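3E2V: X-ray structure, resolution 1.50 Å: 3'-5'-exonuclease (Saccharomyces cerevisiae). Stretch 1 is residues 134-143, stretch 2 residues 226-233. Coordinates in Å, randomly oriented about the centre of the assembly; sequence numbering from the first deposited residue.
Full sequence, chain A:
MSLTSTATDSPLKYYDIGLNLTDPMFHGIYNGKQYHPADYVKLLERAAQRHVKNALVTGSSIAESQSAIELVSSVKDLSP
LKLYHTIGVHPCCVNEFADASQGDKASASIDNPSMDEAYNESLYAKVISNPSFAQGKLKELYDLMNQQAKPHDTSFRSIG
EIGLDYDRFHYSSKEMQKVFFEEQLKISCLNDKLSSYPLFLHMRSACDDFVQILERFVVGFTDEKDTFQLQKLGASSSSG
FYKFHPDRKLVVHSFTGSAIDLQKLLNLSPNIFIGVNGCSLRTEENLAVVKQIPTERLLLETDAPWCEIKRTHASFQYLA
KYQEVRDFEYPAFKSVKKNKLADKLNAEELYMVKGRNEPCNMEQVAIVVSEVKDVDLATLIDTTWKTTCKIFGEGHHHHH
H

Stretch 1, residues 134-143: AQGKLKELYD
Stretch 2, residues 226-233: DTFQLQKL

A regular helical segment, residues 134-143, part of a helix that extends beyond it at each end, packs one side against an irregular turn-and-3-10 segment, residues 226-233, in a mainly apolar contact anchored by one direct hydrogen bond and one bridging water. The helix is regular, with phi/psi near -62/-42 and i to i+4 bonds such as Leu138 N to Ala134 O, 2.9 Å. In the other stretch, a type I turn runs from Asp226 to Gln229, closed by Gln229 N to Asp226 O at 2.9 Å; Gln229 then adopts phi/psi 58/42, and residues 230-232 form a short 3-10 segment, with Leu233 N bonded to Leu230 O at 3.0 Å. Asp226 (chi1 t) steadies this fold, its carboxylate accepting from Leu230 N (to OD1) and Gln231 N (to OD2), both at 2.9 Å.

The two stretches run in the same general direction: Gln135 lies beside Phe228, CA to CA 5.1 Å, and Lys139 beside Leu233, CA to CA 7.1 Å. Gln135 (chi1 m, chi2 t) is long enough to reach the turn's backbone, where its NE2 donates to Thr227 O at 3.0 Å with an N-H...O angle of 154°. A water donates to both Gln135 O (2.8 Å) and Phe228 O (2.9 Å), linking two carbonyls that cannot bond each other.

Ala134, Leu138 and Tyr142, spaced four apart, direct their CA-to-CB bonds toward the partner. The methyl of Ala134 packs on the Phe228 ring (chi1 m, chi2 -86°), CB to CE1 3.7 Å. Leu138 (m, t) places CD1 3.6 Å from Phe228 CB and CB 4.2 Å from Leu230 CD2. Tyr142 (chi1 t, chi2 58°) brings CE2 to 3.7 Å from Leu233 CB, while Leu233 O lies at the ring's edge. Leu233 (m, t) also meets the aliphatic stem of Lys139, CD2 to CG 3.7 Å; that lysine (t, t, t, m), extended as far as CE and then turning, keeps its charge paired within the helix in a salt bridge, NZ to Asp143 OD2 3.1 Å.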

# COMPACT_ATOMS: atom_id res chain seq x y z
N ALA A 134 16.07 -4.06 -19.60
CA ALA A 134 14.80 -4.31 -18.91
C ALA A 134 14.56 -5.79 -18.64
O ALA A 134 14.03 -6.16 -17.59
CB ALA A 134 13.63 -3.72 -19.70
N GLN A 135 14.95 -6.64 -19.58
CA GLN A 135 14.87 -8.09 -19.35
C GLN A 135 15.65 -8.50 -18.10
O GLN A 135 15.17 -9.31 -17.29
CB GLN A 135 15.36 -8.88 -20.57
CG GLN A 135 14.41 -8.89 -21.75
CD GLN A 135 15.10 -9.26 -23.06
OE1 GLN A 135 16.32 -9.43 -23.10
NE2 GLN A 135 14.32 -9.39 -24.13
N GLY A 136 16.84 -7.93 -17.93
CA GLY A 136 17.66 -8.21 -16.75
C GLY A 136 17.07 -7.70 -15.45
O GLY A 136 17.16 -8.35 -14.41
N LYS A 137 16.46 -6.52 -15.51
CA LYS A 137 15.84 -5.95 -14.32
C LYS A 137 14.61 -6.73 -13.89
O LYS A 137 14.36 -6.92 -12.70
CB LYS A 137 15.51 -4.46 -14.51
CG LYS A 137 16.76 -3.57 -14.65
CD LYS A 137 17.71 -3.69 -13.46
CE LYS A 137 17.23 -2.88 -12.26
NZ LYS A 137 18.24 -2.96 -11.15
N LEU A 138 13.83 -7.19 -14.86
CA LEU A 138 12.68 -8.02 -14.54
C LEU A 138 13.11 -9.36 -13.93
O LEU A 138 12.51 -9.84 -12.97
CB LEU A 138 11.82 -8.23 -15.79
CG LEU A 138 10.96 -7.02 -16.17
CD1 LEU A 138 10.52 -7.15 -17.62
CD2 LEU A 138 9.74 -6.89 -15.24
N LYS A 139 14.19 -9.93 -14.47
CA LYS A 139 14.77 -11.13 -13.87
C LYS A 139 15.21 -10.89 -12.42
O LYS A 139 14.96 -11.71 -11.54
CB LYS A 139 15.97 -11.59 -14.70
CG LYS A 139 16.63 -12.82 -14.13
CD LYS A 139 17.64 -13.41 -15.12
CE LYS A 139 18.03 -14.82 -14.70
NZ LYS A 139 18.71 -14.79 -13.38
N GLU A 140 15.88 -9.77 -12.18
CA GLU A 140 16.34 -9.41 -10.85
C GLU A 140 15.16 -9.34 -9.87
O GLU A 140 15.22 -9.86 -8.76
CB GLU A 140 17.09 -8.08 -10.89
CG GLU A 140 17.56 -7.61 -9.53
CD GLU A 140 18.18 -6.22 -9.55
OE1 GLU A 140 18.47 -5.71 -10.66
OE2 GLU A 140 18.38 -5.64 -8.46
N LEU A 141 14.07 -8.72 -10.33
CA LEU A 141 12.87 -8.60 -9.50
C LEU A 141 12.21 -9.94 -9.19
O LEU A 141 11.88 -10.23 -8.04
CB LEU A 141 11.89 -7.65 -10.19
CG LEU A 141 10.58 -7.38 -9.45
CD1 LEU A 141 10.83 -6.74 -8.09
CD2 LEU A 141 9.71 -6.49 -10.31
N TYR A 142 12.04 -10.78 -10.22
CA TYR A 142 11.53 -12.15 -10.04
C TYR A 142 12.38 -12.94 -9.06
O TYR A 142 11.87 -13.58 -8.12
CB TYR A 142 11.52 -12.85 -11.41
CG TYR A 142 10.96 -14.26 -11.42
CD1 TYR A 142 9.66 -14.52 -10.98
CD2 TYR A 142 11.71 -15.31 -11.90
CE1 TYR A 142 9.12 -15.80 -11.00
CE2 TYR A 142 11.18 -16.61 -11.93
CZ TYR A 142 9.89 -16.83 -11.49
OH TYR A 142 9.35 -18.10 -11.51
N ASP A 143 13.69 -12.87 -9.28
CA ASP A 143 14.63 -13.58 -8.40
C ASP A 143 14.50 -13.13 -6.94
O ASP A 143 14.48 -13.96 -6.03
CB ASP A 143 16.06 -13.39 -8.88
CG ASP A 143 16.39 -14.23 -10.12
OD1 ASP A 143 15.58 -15.10 -10.53
OD2 ASP A 143 17.46 -13.96 -10.71
N ASP A 226 6.12 -12.54 -25.80
CA ASP A 226 7.03 -12.53 -24.64
C ASP A 226 8.27 -11.65 -24.86
O ASP A 226 9.41 -12.11 -24.75
CB ASP A 226 7.42 -13.97 -24.26
CG ASP A 226 8.12 -14.06 -22.90
OD1 ASP A 226 7.99 -13.13 -22.06
OD2 ASP A 226 8.79 -15.08 -22.66
N THR A 227 8.02 -10.37 -25.16
CA THR A 227 9.07 -9.40 -25.43
C THR A 227 10.18 -9.42 -24.38
O THR A 227 11.37 -9.32 -24.71
CB THR A 227 8.47 -7.99 -25.56
OG1 THR A 227 7.57 -7.97 -26.68
CG2 THR A 227 9.55 -6.93 -25.77
N PHE A 228 9.80 -9.57 -23.12
CA PHE A 228 10.78 -9.49 -22.03
C PHE A 228 11.29 -10.85 -21.55
O PHE A 228 11.98 -10.96 -20.53
CB PHE A 228 10.25 -8.59 -20.90
CG PHE A 228 10.02 -7.17 -21.37
CD1 PHE A 228 11.06 -6.25 -21.37
CD2 PHE A 228 8.79 -6.77 -21.89
CE1 PHE A 228 10.86 -4.94 -21.84
CE2 PHE A 228 8.58 -5.48 -22.36
CZ PHE A 228 9.62 -4.56 -22.35
N GLN A 229 10.97 -11.89 -22.33
CA GLN A 229 11.56 -13.22 -22.17
C GLN A 229 11.35 -13.82 -20.77
O GLN A 229 12.24 -14.45 -20.20
CB GLN A 229 13.06 -13.23 -22.57
CG GLN A 229 13.33 -12.89 -24.04
CD GLN A 229 14.81 -12.98 -24.45
OE1 GLN A 229 15.71 -13.06 -23.61
NE2 GLN A 229 15.05 -12.94 -25.76
N LEU A 230 10.14 -13.64 -20.24
CA LEU A 230 9.83 -14.13 -18.90
C LEU A 230 9.69 -15.64 -18.86
O LEU A 230 9.91 -16.27 -17.83
CB LEU A 230 8.55 -13.48 -18.38
CG LEU A 230 8.51 -11.96 -18.28
CD1 LEU A 230 7.14 -11.51 -17.78
CD2 LEU A 230 9.61 -11.42 -17.38
N GLN A 231 9.30 -16.22 -19.99
CA GLN A 231 9.10 -17.66 -20.06
C GLN A 231 10.43 -18.43 -20.08
O GLN A 231 10.45 -19.66 -20.10
CB GLN A 231 8.18 -18.00 -21.25
CG GLN A 231 6.75 -17.48 -21.01
CD GLN A 231 5.88 -17.50 -22.25
OE1 GLN A 231 5.91 -18.45 -23.05
NE2 GLN A 231 5.08 -16.45 -22.42
N LYS A 232 11.54 -17.68 -20.04
CA LYS A 232 12.90 -18.23 -19.89
C LYS A 232 13.32 -18.29 -18.42
O LYS A 232 14.34 -18.91 -18.07
CB LYS A 232 13.91 -17.39 -20.67
N LEU A 233 12.54 -17.65 -17.55
CA LEU A 233 12.83 -17.62 -16.13
C LEU A 233 12.23 -18.84 -15.43
O LEU A 233 12.35 -18.99 -14.21
CB LEU A 233 12.28 -16.33 -15.50
CG LEU A 233 12.65 -14.99 -16.13
CD1 LEU A 233 11.87 -13.88 -15.44
CD2 LEU A 233 14.16 -14.71 -16.05
O HOH W 1 13.54 -11.39 -18.16